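Side-chain contacts in poly-gamma-glutamate hydrolase (Bacillus phage phiNIT1, PDB 3A9L), which hydrolyses the gamma-glutamyl linkages of bacterial poly-gamma-glutamate as a zinc peptidase: residues Gly20-Ile25 with Asn74-Val79; Met34-Pro39 with Arg54-Thr59; Glu50-Val55 with Gly61-Phe66; Thr113-Leu118 with Leu125-Leu130. All blocks are in the same frame, centred on the assembly; numbering follows the deposited sequence.

Interaction 1 of 4, residues Gly20-Ile25 with Asn74-Val79. With PO4 (phosphate ion), chain D.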
loop_
_atom_site.group_PDB
_atom_site.type_symbol
_atom_site.label_atom_id
_atom_site.label_comp_id
_atom_site.label_asym_id
_atom_site.label_seq_id
_atom_site.Cartn_x
_atom_site.Cartn_y
_atom_site.Cartn_z
ATOM N N GLY A 20 10.293 -7.035 -5.202
ATOM C CA GLY A 20 11.261 -6.239 -4.450
ATOM C C GLY A 20 12.652 -6.204 -5.085
ATOM O O GLY A 20 13.554 -5.550 -4.541
ATOM N N VAL A 21 12.826 -6.905 -6.216
ATOM C CA VAL A 21 14.010 -6.728 -7.055
ATOM C C VAL A 21 13.673 -6.097 -8.426
ATOM O O VAL A 21 14.204 -5.041 -8.752
ATOM C CB VAL A 21 14.894 -8.020 -7.188
ATOM C CG1 VAL A 21 15.996 -7.801 -8.213
ATOM C CG2 VAL A 21 15.506 -8.422 -5.841
ATOM N N ALA A 22 12.813 -6.729 -9.226
ATOM C CA ALA A 22 12.328 -6.116 -10.487
ATOM C C ALA A 22 11.057 -5.242 -10.332
ATOM O O ALA A 22 10.810 -4.329 -11.141
ATOM C CB ALA A 22 12.099 -7.178 -11.556
ATOM N N TYR A 23 10.227 -5.535 -9.322
ATOM C CA TYR A 23 8.996 -4.798 -9.171
ATOM C C TYR A 23 8.524 -4.787 -7.697
ATOM O O TYR A 23 8.909 -5.650 -6.914
ATOM C CB TYR A 23 7.886 -5.390 -10.072
ATOM C CG TYR A 23 7.286 -6.652 -9.511
ATOM C CD1 TYR A 23 7.897 -7.894 -9.735
ATOM C CD2 TYR A 23 6.094 -6.610 -8.744
ATOM C CE1 TYR A 23 7.326 -9.084 -9.228
ATOM C CE2 TYR A 23 5.553 -7.775 -8.222
ATOM C CZ TYR A 23 6.163 -8.997 -8.466
ATOM O OH TYR A 23 5.617 -10.141 -7.964
ATOM N N ASN A 24 7.747 -3.760 -7.350
ATOM C CA ASN A 24 6.989 -3.752 -6.094
ATOM C C ASN A 24 5.527 -3.304 -6.349
ATOM O O ASN A 24 5.204 -2.792 -7.429
ATOM C CB ASN A 24 7.733 -2.999 -4.958
ATOM C CG ASN A 24 7.669 -1.470 -5.058
ATOM O OD1 ASN A 24 6.780 -0.881 -5.654
ATOM N ND2 ASN A 24 8.604 -0.834 -4.399
ATOM N N ILE A 25 4.652 -3.553 -5.374
ATOM C CA ILE A 25 3.285 -3.073 -5.427
ATOM C C ILE A 25 2.970 -2.249 -4.166
ATOM O O ILE A 25 3.304 -2.646 -3.022
ATOM C CB ILE A 25 2.269 -4.239 -5.560
ATOM C CG1 ILE A 25 2.744 -5.295 -6.595
ATOM C CG2 ILE A 25 0.878 -3.687 -5.953
ATOM C CD1 ILE A 25 1.831 -6.509 -6.722
ATOM N N ASN A 74 12.871 -1.733 -17.671
ATOM C CA ASN A 74 11.587 -1.994 -17.013
ATOM C C ASN A 74 10.474 -2.212 -18.027
ATOM O O ASN A 74 9.356 -2.584 -17.660
ATOM C CB ASN A 74 11.221 -0.858 -16.056
ATOM C CG ASN A 74 12.030 -0.894 -14.765
ATOM O OD1 ASN A 74 11.700 -1.613 -13.824
ATOM N ND2 ASN A 74 13.094 -0.096 -14.716
ATOM N N SER A 75 10.761 -1.992 -19.318
ATOM C CA SER A 75 9.732 -2.214 -20.329
ATOM C C SER A 75 9.278 -3.661 -20.376
ATOM O O SER A 75 8.176 -3.946 -20.835
ATOM C CB SER A 75 10.182 -1.772 -21.721
ATOM O OG SER A 75 11.360 -2.453 -22.043
ATOM N N ARG A 76 10.133 -4.573 -19.921
ATOM C CA ARG A 76 9.778 -5.996 -19.848
ATOM C C ARG A 76 8.726 -6.266 -18.770
ATOM O O ARG A 76 8.087 -7.314 -18.756
ATOM C CB ARG A 76 11.028 -6.890 -19.659
ATOM C CG ARG A 76 11.605 -7.006 -18.282
ATOM C CD ARG A 76 12.621 -8.164 -18.235
ATOM N NE ARG A 76 13.064 -8.459 -16.867
ATOM C CZ ARG A 76 14.199 -8.008 -16.316
ATOM N NH1 ARG A 76 15.036 -7.233 -17.005
ATOM N NH2 ARG A 76 14.510 -8.351 -15.064
ATOM N N LEU A 77 8.557 -5.293 -17.870
ATOM C CA LEU A 77 7.577 -5.412 -16.808
ATOM C C LEU A 77 6.231 -4.806 -17.251
ATOM O O LEU A 77 5.262 -4.729 -16.464
ATOM C CB LEU A 77 8.111 -4.731 -15.552
ATOM C CG LEU A 77 9.474 -5.192 -15.058
ATOM C CD1 LEU A 77 9.991 -4.201 -14.038
ATOM C CD2 LEU A 77 9.409 -6.617 -14.471
ATOM N N HIS A 78 6.172 -4.399 -18.521
ATOM C CA HIS A 78 4.979 -3.769 -19.070
ATOM C C HIS A 78 3.960 -4.803 -19.489
ATOM O O HIS A 78 4.222 -5.615 -20.382
ATOM C CB HIS A 78 5.334 -2.821 -20.232
ATOM C CG HIS A 78 4.146 -2.149 -20.852
ATOM N ND1 HIS A 78 3.451 -2.695 -21.913
ATOM C CD2 HIS A 78 3.541 -0.971 -20.574
ATOM C CE1 HIS A 78 2.465 -1.889 -22.254
ATOM N NE2 HIS A 78 2.498 -0.832 -21.460
ATOM N N VAL A 79 2.801 -4.768 -18.826
ATOM C CA VAL A 79 1.644 -5.516 -19.257
ATOM C C VAL A 79 0.545 -4.509 -19.603
ATOM O O VAL A 79 0.016 -3.788 -18.747
ATOM C CB VAL A 79 1.234 -6.610 -18.228
ATOM C CG1 VAL A 79 -0.091 -7.240 -18.578
ATOM C CG2 VAL A 79 2.328 -7.734 -18.188
HETATM P P PO4 D . -0.612 0.763 -22.286
HETATM O O1 PO4 D . -0.398 -0.425 -23.200
HETATM O O2 PO4 D . -1.239 1.943 -23.011
HETATM O O3 PO4 D . -1.573 0.278 -21.233
HETATM O O4 PO4 D . 0.688 1.204 -21.673
#
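Leu77 reaches across to Ala22 with both of its methyl groups, and this small meeting of methyls with a methyl and a carbonyl carries most of the contact. CD2 of Leu77 lies 4.0 Å from CB of Ala22, while CD1 of Leu77 sits 3.0 Å from the backbone O of Ala22, a close approach of a methyl to a carbonyl oxygen. Chi1 of -55° puts CG of Leu77 beside the backbone N, and the fork beyond it turns CD2 to the Ala22 methyl and CD1 to its carbonyl.

Polar groups border this pair without bonding across it. The guanidinium of Arg76 passes obliquely by the Ala22 methyl, NH2 of Arg76 being 4.4 Å from CB of Ala22, and its NE forms a salt bridge with Glu17. Asn74 gives its ND2 to the carbonyl of Leu70. Within 74-79, Leu77 N bonds to Asn74 O at 2.8 Å, tightening the 3-10 turn that presents the leucine.

On the His78 ring, NE2 makes an almost straight hydrogen bond of 2.7 Å to O4 of a phosphate ion probably derived from the crystallisation liquor; Thr80 and Ser81 also bind that ion.

The arrangement is a 3-10 turn, in a loop whose Val79 carbonyl accepts a hydrogen bond from the zinc ligand His40, packed against the chain entering strand 23-29, outermost in this chain, where Ile25 pairs with the second subunit and the mixed sheet continues.

Interaction 2 of 4, residues Met34-Pro39 with Arg54-Thr59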
loop_
_atom_site.group_PDB
_atom_site.type_symbol
_atom_site.label_atom_id
_atom_site.label_comp_id
_atom_site.label_asym_id
_atom_site.label_seq_id
_atom_site.Cartn_x
_atom_site.Cartn_y
_atom_site.Cartn_z
ATOM N N MET A 34 -13.011 7.282 -5.327
ATOM C CA MET A 34 -11.973 7.575 -6.317
ATOM C C MET A 34 -10.608 6.934 -6.035
ATOM O O MET A 34 -10.110 6.960 -4.896
ATOM C CB MET A 34 -11.808 9.102 -6.449
ATOM C CG MET A 34 -10.803 9.569 -7.491
ATOM S SD MET A 34 -11.066 8.863 -9.123
ATOM C CE MET A 34 -12.267 9.953 -9.801
ATOM N N ILE A 35 -9.989 6.371 -7.080
ATOM C CA ILE A 35 -8.689 5.737 -6.935
ATOM C C ILE A 35 -7.783 6.179 -8.106
ATOM O O ILE A 35 -8.174 6.098 -9.257
ATOM C CB ILE A 35 -8.795 4.174 -6.902
ATOM C CG1 ILE A 35 -7.406 3.537 -6.820
ATOM C CG2 ILE A 35 -9.625 3.648 -8.099
ATOM C CD1 ILE A 35 -7.389 1.990 -6.666
ATOM N N TYR A 36 -6.600 6.676 -7.775
ATOM C CA TYR A 36 -5.657 7.099 -8.766
ATOM C C TYR A 36 -4.567 6.085 -8.801
ATOM O O TYR A 36 -4.028 5.703 -7.765
ATOM C CB TYR A 36 -5.087 8.450 -8.381
ATOM C CG TYR A 36 -6.107 9.543 -8.381
ATOM C CD1 TYR A 36 -6.596 10.047 -9.583
ATOM C CD2 TYR A 36 -6.610 10.059 -7.189
ATOM C CE1 TYR A 36 -7.527 11.072 -9.607
ATOM C CE2 TYR A 36 -7.575 11.086 -7.212
ATOM C CZ TYR A 36 -8.001 11.582 -8.435
ATOM O OH TYR A 36 -8.940 12.581 -8.500
ATOM N N PHE A 37 -4.231 5.629 -9.997
ATOM C CA PHE A 37 -3.337 4.472 -10.057
ATOM C C PHE A 37 -2.619 4.324 -11.378
ATOM O O PHE A 37 -2.986 4.927 -12.380
ATOM C CB PHE A 37 -4.106 3.187 -9.704
ATOM C CG PHE A 37 -4.892 2.622 -10.835
ATOM C CD1 PHE A 37 -6.164 3.123 -11.153
ATOM C CD2 PHE A 37 -4.358 1.602 -11.609
ATOM C CE1 PHE A 37 -6.882 2.590 -12.235
ATOM C CE2 PHE A 37 -5.063 1.069 -12.693
ATOM C CZ PHE A 37 -6.313 1.566 -13.017
ATOM N N SER A 38 -1.564 3.520 -11.364
ATOM C CA SER A 38 -0.878 3.165 -12.586
ATOM C C SER A 38 -0.402 1.691 -12.545
ATOM O O SER A 38 0.111 1.221 -11.526
ATOM C CB SER A 38 0.270 4.124 -12.878
ATOM O OG SER A 38 0.999 3.646 -13.996
ATOM N N PRO A 39 -0.628 0.946 -13.646
ATOM C CA PRO A 39 -0.046 -0.395 -13.739
ATOM C C PRO A 39 1.408 -0.371 -14.228
ATOM O O PRO A 39 2.093 -1.412 -14.220
ATOM C CB PRO A 39 -0.939 -1.095 -14.768
ATOM C CG PRO A 39 -1.471 -0.004 -15.651
ATOM C CD PRO A 39 -1.577 1.239 -14.748
ATOM N N ARG A 54 1.341 12.987 -5.669
ATOM C CA ARG A 54 0.903 14.365 -5.539
ATOM C C ARG A 54 -0.628 14.477 -5.696
ATOM O O ARG A 54 -1.288 15.212 -4.943
ATOM C CB ARG A 54 1.634 15.233 -6.592
ATOM C CG ARG A 54 1.439 16.778 -6.484
ATOM C CD ARG A 54 2.024 17.314 -5.159
ATOM N NE ARG A 54 1.695 18.718 -4.970
ATOM C CZ ARG A 54 1.617 19.309 -3.783
ATOM N NH1 ARG A 54 1.846 18.608 -2.672
ATOM N NH2 ARG A 54 1.308 20.598 -3.706
ATOM N N VAL A 55 -1.196 13.772 -6.684
ATOM C CA VAL A 55 -2.654 13.788 -6.845
ATOM C C VAL A 55 -3.383 13.209 -5.624
ATOM O O VAL A 55 -4.465 13.679 -5.219
ATOM C CB VAL A 55 -3.133 13.068 -8.150
ATOM C CG1 VAL A 55 -4.659 13.010 -8.195
ATOM C CG2 VAL A 55 -2.657 13.836 -9.368
ATOM N N VAL A 56 -2.804 12.165 -5.064
ATOM C CA VAL A 56 -3.359 11.534 -3.877
ATOM C C VAL A 56 -3.190 12.439 -2.651
ATOM O O VAL A 56 -4.108 12.547 -1.813
ATOM C CB VAL A 56 -2.729 10.133 -3.684
ATOM C CG1 VAL A 56 -2.954 9.585 -2.251
ATOM C CG2 VAL A 56 -3.319 9.188 -4.712
ATOM N N GLU A 57 -2.018 13.068 -2.543
ATOM C CA GLU A 57 -1.733 13.994 -1.433
ATOM C C GLU A 57 -2.681 15.202 -1.518
ATOM O O GLU A 57 -3.195 15.663 -0.500
ATOM C CB GLU A 57 -0.271 14.423 -1.441
ATOM C CG GLU A 57 0.694 13.378 -0.906
ATOM C CD GLU A 57 2.048 13.428 -1.618
ATOM O OE1 GLU A 57 2.419 14.536 -2.091
ATOM O OE2 GLU A 57 2.709 12.356 -1.743
ATOM N N LEU A 58 -2.967 15.648 -2.742
ATOM C CA LEU A 58 -3.982 16.714 -2.968
ATOM C C LEU A 58 -5.453 16.352 -2.775
ATOM O O LEU A 58 -6.263 17.225 -2.464
ATOM C CB LEU A 58 -3.836 17.307 -4.367
ATOM C CG LEU A 58 -2.586 18.096 -4.708
ATOM C CD1 LEU A 58 -2.693 18.524 -6.153
ATOM C CD2 LEU A 58 -2.408 19.256 -3.780
ATOM N N THR A 59 -5.812 15.087 -2.996
ATOM C CA THR A 59 -7.229 14.670 -3.050
ATOM C C THR A 59 -7.699 13.811 -1.883
ATOM O O THR A 59 -8.873 13.849 -1.513
ATOM C CB THR A 59 -7.545 13.889 -4.361
ATOM O OG1 THR A 59 -6.663 12.767 -4.467
ATOM C CG2 THR A 59 -7.331 14.776 -5.608
#
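Strand 34-38 and helix segment 54-59 run nearly antiparallel, at 167°, with their axes 9.2 Å apart at closest approach. Tyr36 fills most of that separation with its ring. CG1 of Val55 stands over the centre of one ring face, 3.4 Å from the Tyr36 centroid and only 4° off the normal, a CH-pi contact with the methyl pressed squarely onto the ring. Its approach follows from the valine torsion, which turns CG1 opposite the backbone N (chi1 175°). On the other face, toward the rim, lies the sulfur of Met34, so the ring is held between a methyl and a thioether.

Beside the ring, Thr59 comes in obliquely, with OG1 3.3 Å from CE2 of Tyr36. This hydroxyl is turned back to its own helix, close to Val55 O, at a separation too short to be trusted, and is hydrogen-bonded to Gly61 N. Closer to the strand, CG2 of Val56 rests 4.1 Å from CB of Tyr36. The phenol OH extends beyond the helix segment to hydrogen-bond Glu203 on helix 190-209, giving the polar end of this buried side chain a partner.

Such packing of a helix over its preceding strand belongs to the beta-alpha-beta unit formed by strand 34-42, helix 48-59 and strand 62-68.

Interaction 3 of 4, residues Glu50-Val55 with Gly61-Phe66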
loop_
_atom_site.group_PDB
_atom_site.type_symbol
_atom_site.label_atom_id
_atom_site.label_comp_id
_atom_site.label_asym_id
_atom_site.label_seq_id
_atom_site.Cartn_x
_atom_site.Cartn_y
_atom_site.Cartn_z
ATOM N N GLU A 50 5.195 9.647 -9.226
ATOM C CA GLU A 50 5.336 10.943 -8.518
ATOM C C GLU A 50 4.088 11.781 -8.729
ATOM O O GLU A 50 3.635 12.484 -7.824
ATOM C CB GLU A 50 6.583 11.702 -8.999
ATOM C CG GLU A 50 7.937 11.004 -8.627
ATOM C CD GLU A 50 8.332 9.803 -9.488
ATOM O OE1 GLU A 50 7.955 9.714 -10.672
ATOM O OE2 GLU A 50 9.062 8.916 -8.962
ATOM N N LEU A 51 3.538 11.705 -9.936
ATOM C CA LEU A 51 2.301 12.418 -10.202
ATOM C C LEU A 51 1.173 11.807 -9.410
ATOM O O LEU A 51 0.340 12.525 -8.919
ATOM C CB LEU A 51 1.981 12.477 -11.701
ATOM C CG LEU A 51 0.609 13.051 -12.078
ATOM C CD1 LEU A 51 0.486 14.550 -11.678
ATOM C CD2 LEU A 51 0.301 12.824 -13.533
ATOM N N ILE A 52 1.133 10.481 -9.289
ATOM C CA ILE A 52 0.050 9.860 -8.517
ATOM C C ILE A 52 0.159 10.235 -7.033
ATOM O O ILE A 52 -0.857 10.491 -6.376
ATOM C CB ILE A 52 -0.011 8.359 -8.725
ATOM C CG1 ILE A 52 -0.749 8.074 -10.043
ATOM C CG2 ILE A 52 -0.686 7.669 -7.533
ATOM C CD1 ILE A 52 -0.420 6.768 -10.653
ATOM N N TYR A 53 1.384 10.271 -6.524
ATOM C CA TYR A 53 1.628 10.658 -5.119
ATOM C C TYR A 53 1.046 12.022 -4.801
ATOM O O TYR A 53 0.358 12.190 -3.789
ATOM C CB TYR A 53 3.117 10.682 -4.831
ATOM C CG TYR A 53 3.676 9.354 -4.407
ATOM C CD1 TYR A 53 3.292 8.175 -5.039
ATOM C CD2 TYR A 53 4.590 9.280 -3.387
ATOM C CE1 TYR A 53 3.804 6.965 -4.645
ATOM C CE2 TYR A 53 5.115 8.078 -2.987
ATOM C CZ TYR A 53 4.715 6.924 -3.615
ATOM O OH TYR A 53 5.245 5.735 -3.197
ATOM N N ARG A 54 1.341 12.987 -5.669
ATOM C CA ARG A 54 0.903 14.365 -5.539
ATOM C C ARG A 54 -0.628 14.477 -5.696
ATOM O O ARG A 54 -1.288 15.212 -4.943
ATOM C CB ARG A 54 1.634 15.233 -6.592
ATOM C CG ARG A 54 1.439 16.778 -6.484
ATOM C CD ARG A 54 2.024 17.314 -5.159
ATOM N NE ARG A 54 1.695 18.718 -4.970
ATOM C CZ ARG A 54 1.617 19.309 -3.783
ATOM N NH1 ARG A 54 1.846 18.608 -2.672
ATOM N NH2 ARG A 54 1.308 20.598 -3.706
ATOM N N VAL A 55 -1.196 13.772 -6.684
ATOM C CA VAL A 55 -2.654 13.788 -6.845
ATOM C C VAL A 55 -3.383 13.209 -5.624
ATOM O O VAL A 55 -4.465 13.679 -5.219
ATOM C CB VAL A 55 -3.133 13.068 -8.150
ATOM C CG1 VAL A 55 -4.659 13.010 -8.195
ATOM C CG2 VAL A 55 -2.657 13.836 -9.368
ATOM N N GLY A 61 -7.566 10.680 -2.461
ATOM C CA GLY A 61 -7.977 9.532 -3.260
ATOM C C GLY A 61 -7.190 8.317 -2.818
ATOM O O GLY A 61 -6.155 8.473 -2.190
ATOM N N SER A 62 -7.710 7.110 -3.077
ATOM C CA SER A 62 -6.918 5.896 -2.888
ATOM C C SER A 62 -5.830 5.853 -3.982
ATOM O O SER A 62 -5.918 6.573 -4.999
ATOM C CB SER A 62 -7.766 4.620 -2.968
ATOM O OG SER A 62 -8.846 4.575 -2.056
ATOM N N LEU A 63 -4.813 5.027 -3.740
ATOM C CA LEU A 63 -3.628 4.899 -4.575
ATOM C C LEU A 63 -3.359 3.427 -4.828
ATOM O O LEU A 63 -3.544 2.584 -3.940
ATOM C CB LEU A 63 -2.415 5.521 -3.848
ATOM C CG LEU A 63 -0.958 5.344 -4.304
ATOM C CD1 LEU A 63 -0.064 6.518 -3.853
ATOM C CD2 LEU A 63 -0.348 3.998 -3.877
ATOM N N TYR A 64 -2.909 3.118 -6.044
ATOM C CA TYR A 64 -2.347 1.800 -6.342
ATOM C C TYR A 64 -1.266 2.032 -7.351
ATOM O O TYR A 64 -1.506 2.787 -8.290
ATOM C CB TYR A 64 -3.389 0.882 -6.960
ATOM C CG TYR A 64 -2.782 -0.394 -7.509
ATOM C CD1 TYR A 64 -2.257 -0.437 -8.812
ATOM C CD2 TYR A 64 -2.729 -1.539 -6.745
ATOM C CE1 TYR A 64 -1.716 -1.571 -9.312
ATOM C CE2 TYR A 64 -2.194 -2.699 -7.251
ATOM C CZ TYR A 64 -1.684 -2.701 -8.520
ATOM O OH TYR A 64 -1.123 -3.824 -9.030
ATOM N N LEU A 65 -0.108 1.384 -7.172
ATOM C CA LEU A 65 1.020 1.475 -8.129
ATOM C C LEU A 65 1.716 0.146 -8.321
ATOM O O LEU A 65 2.238 -0.422 -7.359
ATOM C CB LEU A 65 2.081 2.430 -7.591
ATOM C CG LEU A 65 1.794 3.871 -7.295
ATOM C CD1 LEU A 65 3.016 4.419 -6.630
ATOM C CD2 LEU A 65 1.490 4.633 -8.606
ATOM N N PHE A 66 1.743 -0.357 -9.547
ATOM C CA PHE A 66 2.588 -1.521 -9.874
ATOM C C PHE A 66 3.835 -0.933 -10.466
ATOM O O PHE A 66 3.773 -0.317 -11.535
ATOM C CB PHE A 66 1.896 -2.474 -10.876
ATOM C CG PHE A 66 2.679 -3.727 -11.168
ATOM C CD1 PHE A 66 3.616 -3.744 -12.220
ATOM C CD2 PHE A 66 2.470 -4.900 -10.443
ATOM C CE1 PHE A 66 4.364 -4.890 -12.498
ATOM C CE2 PHE A 66 3.210 -6.047 -10.724
ATOM C CZ PHE A 66 4.157 -6.041 -11.760
#
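Ile52 meets Leu63 and Leu65 with different branches, an aliphatic contact: its CG2 lies 3.9 Å from CD1 of Leu63, and its CD1 comes to 3.5 Å from CD2 of Leu65. Ile52 and Leu65 overlap side by side, pointing opposite ways, and CG2 of Ile52 also touches CD2 of Leu65. The division of labour comes from the torsions of Ile52, where CG2 lies opposite the backbone N while CG1 lies opposite the carbonyl carbon (chi1 -81°).

The second kind of contact is between aliphatic and aromatic groups. Tyr53 leaves the helix pointing away from the strand, yet its ring swings back to it. CD1 of Leu65 abuts the ring edge, lying near the ring plane 3.3 Å from CE1 of Tyr53. CD1 of Leu63 approaches obliquely, 3.9 Å from CD1 of Tyr53. The two methyls of Leu65 are thus shared out, CD1 to the tyrosine and CD2 to the isoleucine.

No hydrogen bond joins the segments. The phenol OH of Tyr53 instead bonds Glu26 on strand 23-29, next to strand 62-68 in the sheet, which ties the ring's far end beyond its leucine neighbours. The axes of helix 50-55 and strand 62-66 pass 9.1 Å apart and run nearly antiparallel, at 169°.

With only carbon groups meeting across the gap, cohesion here rests on close-fitting shapes and the exclusion of water, and the one polar end in the contact is satisfied outside it.

Interaction 4 of 4, residues Thr113-Leu118 with Leu125-Leu130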
loop_
_atom_site.group_PDB
_atom_site.type_symbol
_atom_site.label_atom_id
_atom_site.label_comp_id
_atom_site.label_asym_id
_atom_site.label_seq_id
_atom_site.Cartn_x
_atom_site.Cartn_y
_atom_site.Cartn_z
ATOM N N THR A 113 -0.907 15.458 -23.577
ATOM C CA THR A 113 -1.677 14.476 -22.838
ATOM C C THR A 113 -2.941 14.095 -23.624
ATOM O O THR A 113 -3.701 14.972 -24.034
ATOM C CB THR A 113 -2.065 14.999 -21.437
ATOM O OG1 THR A 113 -0.864 15.267 -20.681
ATOM C CG2 THR A 113 -2.920 13.968 -20.705
ATOM N N LEU A 114 -3.128 12.780 -23.803
ATOM C CA LEU A 114 -4.223 12.189 -24.561
ATOM C C LEU A 114 -5.122 11.451 -23.582
ATOM O O LEU A 114 -4.725 10.430 -22.985
ATOM C CB LEU A 114 -3.694 11.244 -25.663
ATOM C CG LEU A 114 -2.550 11.775 -26.554
ATOM C CD1 LEU A 114 -1.946 10.668 -27.404
ATOM C CD2 LEU A 114 -3.039 12.929 -27.440
ATOM N N VAL A 115 -6.325 11.996 -23.400
ATOM C CA VAL A 115 -7.222 11.552 -22.336
ATOM C C VAL A 115 -8.381 10.740 -22.923
ATOM O O VAL A 115 -9.092 11.212 -23.812
ATOM C CB VAL A 115 -7.779 12.760 -21.549
ATOM C CG1 VAL A 115 -8.465 12.309 -20.256
ATOM C CG2 VAL A 115 -6.666 13.756 -21.233
ATOM N N GLY A 116 -8.574 9.531 -22.414
ATOM C CA GLY A 116 -9.705 8.723 -22.839
ATOM C C GLY A 116 -10.329 8.014 -21.673
ATOM O O GLY A 116 -10.222 8.463 -20.528
ATOM N N GLY A 117 -10.948 6.878 -21.951
ATOM C CA GLY A 117 -11.668 6.146 -20.935
ATOM C C GLY A 117 -13.162 6.340 -21.175
ATOM O O GLY A 117 -13.553 7.161 -22.014
ATOM N N LEU A 118 -13.996 5.594 -20.446
ATOM C CA LEU A 118 -15.462 5.672 -20.637
ATOM C C LEU A 118 -16.132 6.719 -19.760
ATOM O O LEU A 118 -17.276 7.092 -20.015
ATOM C CB LEU A 118 -16.131 4.289 -20.445
ATOM C CG LEU A 118 -15.848 3.267 -21.563
ATOM C CD1 LEU A 118 -16.248 1.886 -21.120
ATOM C CD2 LEU A 118 -16.496 3.669 -22.933
ATOM N N LEU A 125 -13.512 16.982 -18.256
ATOM C CA LEU A 125 -13.129 17.902 -17.163
ATOM C C LEU A 125 -11.626 18.017 -16.963
ATOM O O LEU A 125 -11.100 19.111 -16.824
ATOM C CB LEU A 125 -13.875 17.529 -15.883
ATOM C CG LEU A 125 -15.369 17.881 -16.053
ATOM C CD1 LEU A 125 -16.282 17.243 -14.993
ATOM C CD2 LEU A 125 -15.555 19.399 -16.084
ATOM N N ILE A 126 -10.941 16.877 -17.006
ATOM C CA ILE A 126 -9.480 16.811 -16.851
ATOM C C ILE A 126 -8.780 17.500 -18.028
ATOM O O ILE A 126 -7.732 18.121 -17.884
ATOM C CB ILE A 126 -9.023 15.339 -16.711
ATOM C CG1 ILE A 126 -9.513 14.805 -15.381
ATOM C CG2 ILE A 126 -7.502 15.203 -16.843
ATOM C CD1 ILE A 126 -9.338 13.290 -15.139
ATOM N N VAL A 127 -9.406 17.384 -19.186
ATOM C CA VAL A 127 -8.892 17.931 -20.412
ATOM C C VAL A 127 -8.963 19.430 -20.220
ATOM O O VAL A 127 -7.978 20.120 -20.334
ATOM C CB VAL A 127 -9.759 17.379 -21.581
ATOM C CG1 VAL A 127 -10.083 18.428 -22.651
ATOM C CG2 VAL A 127 -9.102 16.100 -22.155
ATOM N N SER A 128 -10.132 19.877 -19.791
ATOM C CA SER A 128 -10.422 21.280 -19.657
ATOM C C SER A 128 -9.601 21.956 -18.559
ATOM O O SER A 128 -9.162 23.094 -18.753
ATOM C CB SER A 128 -11.913 21.484 -19.500
ATOM O OG SER A 128 -12.222 22.839 -19.291
ATOM N N LYS A 129 -9.341 21.260 -17.446
ATOM C CA LYS A 129 -8.461 21.816 -16.391
ATOM C C LYS A 129 -7.007 21.895 -16.826
ATOM O O LYS A 129 -6.325 22.908 -16.594
ATOM C CB LYS A 129 -8.542 21.027 -15.076
ATOM C CG LYS A 129 -9.869 21.065 -14.296
ATOM C CD LYS A 129 -10.541 22.424 -14.337
ATOM C CE LYS A 129 -11.512 22.625 -13.175
ATOM N NZ LYS A 129 -12.235 23.882 -13.422
ATOM N N LEU A 130 -6.516 20.856 -17.487
ATOM C CA LEU A 130 -5.118 20.876 -17.873
ATOM C C LEU A 130 -4.844 22.085 -18.760
ATOM O O LEU A 130 -3.930 22.882 -18.482
ATOM C CB LEU A 130 -4.680 19.562 -18.537
ATOM C CG LEU A 130 -4.752 18.323 -17.651
ATOM C CD1 LEU A 130 -4.551 17.136 -18.542
ATOM C CD2 LEU A 130 -3.722 18.363 -16.497
#
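Val115, Val127 and Leu130 have the largest areas buried in this contact of strand 113-116 with helix 120-132. Val115 stands at the middle, its CB directed toward the helix, with its CA 6.9 Å from that of Val127. One methyl of each valine does the touching: CG2 of Val115 lies 3.5 Å from CG2 of Val127, and the same Val127 methyl is 3.6 Å from CB of Val115. The two side chains meet at a slant. Val115 is set with CG1 opposite its backbone N and CG2 opposite its carbonyl carbon (chi1 -167°), which places CG2 against the helix. The strand valine also packs on Val162 of the adjacent strand 162-167.

Leu130, one turn further along the helix, leaves it toward the strand and meets Thr113 with CD1. The touch is looser, CD1 of Leu130 standing 4.2 Å from CG2 of Thr113, and the two side chains lie roughly perpendicular. Thr113 divides its two branches between different partners: the methyl faces the leucine, while OG1 hydrogen-bonds the hydroxyl of Tyr195 on helix 190-209. Leu130 in turn packs on Ala198 of that helix.

The pairing of strand and helix is therefore apolar, made by aliphatic carbons, chiefly methyls, without a hydrogen bond between the segments. Its chemistry implies that the fit of branched side chains holds them together, with the threonine hydroxyl satisfied by a third element.

All four contacts reach the same mixed sheet. Interactions 2 and 3 are closest, about 4 Å between centres; they share Arg54 and Val55 and bind one helix to two neighbouring strands, one through an aromatic face, the other through aliphatic branches and a ring edge. Interaction 4 repeats the strand-helix pairing in another beta-alpha-beta unit, with aliphatic carbons alone. Interaction 1, about 27 Å from interaction 4 between centres and on the opposite side of the chain's centre, joins a turn to the start of this chain's outermost strand, through which the sheet passes into the second subunit, and has charged and amide groups at its border. Interactions 1, 3 and 4 are mainly buried, whereas interaction 2 is partly so.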